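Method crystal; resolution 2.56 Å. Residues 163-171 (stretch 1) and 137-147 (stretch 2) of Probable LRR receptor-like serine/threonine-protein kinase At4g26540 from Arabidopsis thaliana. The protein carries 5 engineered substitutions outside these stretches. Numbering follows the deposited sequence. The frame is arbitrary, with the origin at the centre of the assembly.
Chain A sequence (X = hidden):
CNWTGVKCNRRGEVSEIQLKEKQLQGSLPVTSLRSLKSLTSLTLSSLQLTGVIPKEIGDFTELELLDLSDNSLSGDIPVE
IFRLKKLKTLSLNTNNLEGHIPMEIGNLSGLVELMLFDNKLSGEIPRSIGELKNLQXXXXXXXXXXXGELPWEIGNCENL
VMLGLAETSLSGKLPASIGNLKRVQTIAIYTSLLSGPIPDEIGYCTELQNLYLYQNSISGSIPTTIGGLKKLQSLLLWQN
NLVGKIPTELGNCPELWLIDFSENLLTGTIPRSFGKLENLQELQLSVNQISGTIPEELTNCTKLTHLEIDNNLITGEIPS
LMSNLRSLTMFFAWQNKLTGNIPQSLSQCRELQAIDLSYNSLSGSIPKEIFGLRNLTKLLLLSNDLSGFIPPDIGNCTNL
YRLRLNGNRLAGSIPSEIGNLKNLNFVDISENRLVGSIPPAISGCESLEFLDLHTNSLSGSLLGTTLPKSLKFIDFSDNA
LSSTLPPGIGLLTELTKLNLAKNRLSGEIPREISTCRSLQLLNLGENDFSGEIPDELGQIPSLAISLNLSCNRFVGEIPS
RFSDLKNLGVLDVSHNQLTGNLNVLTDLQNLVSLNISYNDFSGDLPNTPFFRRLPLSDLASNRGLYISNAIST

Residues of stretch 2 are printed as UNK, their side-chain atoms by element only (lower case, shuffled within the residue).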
# COMPACT_ATOMS: atom_id res chain seq x y z
N LEU A 163 -12.38 12.76 22.52
CA LEU A 163 -11.29 13.73 22.39
C LEU A 163 -10.47 13.45 21.14
O LEU A 163 -9.80 12.43 21.04
CB LEU A 163 -10.36 13.69 23.60
CG LEU A 163 -9.13 14.60 23.49
CD1 LEU A 163 -9.53 16.07 23.59
CD2 LEU A 163 -8.03 14.27 24.51
N GLY A 164 -10.47 14.37 20.18
CA GLY A 164 -9.59 14.11 19.09
C GLY A 164 -8.94 15.35 18.56
O GLY A 164 -9.51 16.42 18.33
N LEU A 165 -7.64 15.13 18.47
CA LEU A 165 -6.58 16.02 18.05
C LEU A 165 -5.83 15.55 16.81
O LEU A 165 -4.67 15.86 16.69
CB LEU A 165 -5.68 16.36 19.24
CG LEU A 165 -6.53 17.04 20.32
CD1 LEU A 165 -5.90 16.95 21.69
CD2 LEU A 165 -6.81 18.50 19.94
N ALA A 166 -6.39 14.62 16.05
CA ALA A 166 -5.67 13.99 14.95
C ALA A 166 -5.20 14.96 13.87
O ALA A 166 -5.82 15.98 13.63
CB ALA A 166 -6.52 12.89 14.33
N GLU A 167 -4.10 14.61 13.21
CA GLU A 167 -3.51 15.46 12.17
C GLU A 167 -3.24 16.87 12.64
O GLU A 167 -3.59 17.86 11.99
CB GLU A 167 -4.33 15.43 10.88
CG GLU A 167 -4.09 14.17 10.11
CD GLU A 167 -4.80 14.14 8.79
OE1 GLU A 167 -4.86 15.20 8.13
OE2 GLU A 167 -5.31 13.06 8.40
N THR A 168 -2.63 16.95 13.82
CA THR A 168 -2.17 18.21 14.35
C THR A 168 -0.67 18.09 14.60
O THR A 168 -0.07 17.04 14.37
CB THR A 168 -2.87 18.55 15.68
OG1 THR A 168 -2.60 17.52 16.63
CG2 THR A 168 -4.37 18.67 15.47
N SER A 169 -0.07 19.17 15.06
CA SER A 169 1.33 19.15 15.43
C SER A 169 1.56 18.91 16.92
O SER A 169 2.64 19.20 17.45
CB SER A 169 2.06 20.37 14.88
OG SER A 169 2.03 20.32 13.47
N LEU A 170 0.51 18.49 17.62
CA LEU A 170 0.62 18.17 19.04
C LEU A 170 1.80 17.25 19.31
O LEU A 170 1.95 16.21 18.66
CB LEU A 170 -0.66 17.51 19.55
CG LEU A 170 -1.15 18.12 20.85
CD1 LEU A 170 -1.92 19.41 20.58
CD2 LEU A 170 -1.99 17.14 21.59
N SER A 171 2.62 17.64 20.28
CA SER A 171 3.88 16.96 20.53
C SER A 171 4.02 16.59 21.99
O SER A 171 3.13 16.85 22.78
CB SER A 171 5.05 17.85 20.13
OG SER A 171 5.08 19.03 20.93
N UNK A 137 -17.48 16.43 24.23
CA UNK A 137 -16.76 16.26 22.98
C UNK A 137 -15.90 17.49 22.66
O UNK A 137 -16.40 18.61 22.56
c UNK A 137 -17.03 16.05 20.48
c UNK A 137 -18.54 14.73 21.98
c UNK A 137 -17.76 16.04 21.81
N UNK A 138 -14.60 17.27 22.53
CA UNK A 138 -13.71 18.27 21.99
C UNK A 138 -13.01 17.62 20.81
O UNK A 138 -12.29 16.65 20.98
c UNK A 138 -11.28 19.24 22.60
c UNK A 138 -10.46 19.59 23.80
c UNK A 138 -11.29 20.40 21.61
c UNK A 138 -12.69 18.75 23.03
N UNK A 139 -13.26 18.14 19.62
CA UNK A 139 -12.55 17.66 18.45
C UNK A 139 -11.96 18.85 17.71
O UNK A 139 -12.70 19.63 17.10
c UNK A 139 -15.26 14.51 14.94
c UNK A 139 -13.51 16.92 17.53
c UNK A 139 -15.34 15.26 17.29
n UNK A 139 -14.55 14.07 13.92
n UNK A 139 -16.56 14.74 14.80
n UNK A 139 -14.67 14.74 16.11
c UNK A 139 -14.34 15.87 18.24
N UNK A 140 -10.64 18.97 17.84
CA UNK A 140 -9.78 19.99 17.19
C UNK A 140 -8.85 19.52 16.07
O UNK A 140 -8.00 20.28 15.62
c UNK A 140 -9.02 20.78 18.23
N UNK A 141 -8.95 18.25 15.68
CA UNK A 141 -8.06 17.68 14.68
C UNK A 141 -8.13 18.31 13.30
O UNK A 141 -8.99 19.13 13.01
N UNK A 142 -7.20 17.94 12.43
CA UNK A 142 -7.12 18.58 11.12
C UNK A 142 -6.86 20.08 11.19
O UNK A 142 -7.44 20.86 10.41
N UNK A 143 -6.05 20.49 12.17
CA UNK A 143 -5.37 21.79 12.16
C UNK A 143 -3.87 21.50 12.20
O UNK A 143 -3.35 21.10 13.25
n UNK A 143 -8.02 22.31 14.22
c UNK A 143 -7.21 23.00 13.40
o UNK A 143 -7.62 23.91 12.70
c UNK A 143 -5.75 22.61 13.39
N UNK A 144 -3.16 21.73 11.10
CA UNK A 144 -1.78 21.27 11.00
C UNK A 144 -0.84 21.95 11.98
O UNK A 144 0.08 21.33 12.50
c UNK A 144 0.85 21.91 7.43
c UNK A 144 -1.23 21.36 9.56
c UNK A 144 0.05 20.53 9.38
c UNK A 144 0.54 20.51 7.93
n UNK A 144 1.51 21.94 6.08
N UNK A 145 -1.10 23.23 12.25
CA UNK A 145 -0.25 23.98 13.16
C UNK A 145 -0.69 24.12 14.60
O UNK A 145 -0.08 24.87 15.35
c UNK A 145 0.92 25.20 11.32
n UNK A 145 0.46 25.79 10.23
o UNK A 145 1.94 24.51 11.34
c UNK A 145 0.09 25.34 12.56
N UNK A 146 -1.78 23.45 14.97
CA UNK A 146 -2.10 23.32 16.39
C UNK A 146 -0.94 22.53 16.98
O UNK A 146 -0.66 21.42 16.54
c UNK A 146 -3.63 22.47 19.06
c UNK A 146 -4.29 22.93 17.77
c UNK A 146 -3.43 22.57 16.56
c UNK A 146 -4.55 24.43 17.80
N UNK A 147 -0.27 23.11 17.98
CA UNK A 147 1.01 22.57 18.44
C UNK A 147 1.07 22.56 19.94
O UNK A 147 0.12 22.96 20.60
n UNK A 147 4.80 23.82 16.44
n UNK A 147 5.95 25.62 15.61
n UNK A 147 7.09 23.93 16.66
c UNK A 147 5.95 24.46 16.23
c UNK A 147 2.19 23.42 17.93
c UNK A 147 3.51 24.34 16.00
c UNK A 147 2.35 23.44 16.43

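Position 137 carries three carbons, one bearing the other two, and makes no contact with stretch 1: a fork at the first carbon marks Val 137, whose branched shape suits an extended strand. Position 138 has four carbons forked at the second, one end carbon 3.6 Å from CD1 of Leu 163, as expected of paired apolar side chains on one face of a parallel sheet, and its backbone O accepts a hydrogen bond from N of Gly 164 at 3.0 Å. It is Leu 138.

At position 139 three carbons, a nitrogen and a carbon bearing two more nitrogens spell a guanidinium. The chain projects to the other face, where its bridge partner Gly 164 has no side chain, and its polar end is bonded elsewhere in the structure: Arg 139. Position 140 has a single carbon, CB, packed 3.6 Å from CD2 of Leu 165 and small enough for a buried place; the backbone N of position 140 donates to O of Gly 164 at 2.8 Å. This is Ala 140.

Position 141 has no side-chain atom. A CB here would point toward stretch 1 and fall 2.7 Å from O of Ala 166, a clash that Gly 141 avoids. Position 142 is equally bare, and its N donates to O of Ala 166 at 2.7 Å; a CB would point away, but phi is 61°, a conformation that favours Gly 142.

Position 143 bears two carbons, the second carrying one oxygen and one nitrogen: Asn 143. The amide ties the start of the turn to the preceding loop, ND2 of Asn 143 giving a very short 2.5 Å bond to O of Ala 140. Position 144 is four carbons in a row ending in nitrogen, directed away from stretch 1 and exposed, as a charged chain prefers; its backbone O receives a very short 2.4 Å bond from OG of Ser 169. It is Lys 144. Position 145 repeats the two-carbon amide pattern, exposed and pointing away, in a type I turn: Asn 145.

Position 146 again has four carbons forked at the second, one end carbon 3.8 Å from CD1 of Leu 170; its O accepts from N of Ser 169 at 2.8 Å. This buried residue is Leu 146. Position 147 has three carbons, a nitrogen and a carbon carrying two more nitrogens, its second carbon 3.5 Å from CB of Ser 169. In Arg 147 the aliphatic part packs on Ser 169, while the residue remains exposed.

The contact thus joins the stretches mainly through backbone hydrogen bonds, with one from the hydroxyl of Ser 169, first in a regular parallel ladder, then across the glycines and the turn. Three apolar pairs, Leu 163 with Leu 138, Leu 165 with Ala 140 and Leu 170 with Leu 146, pack between them.

Stretch 2 (137-147) VLRAGGNKNLR
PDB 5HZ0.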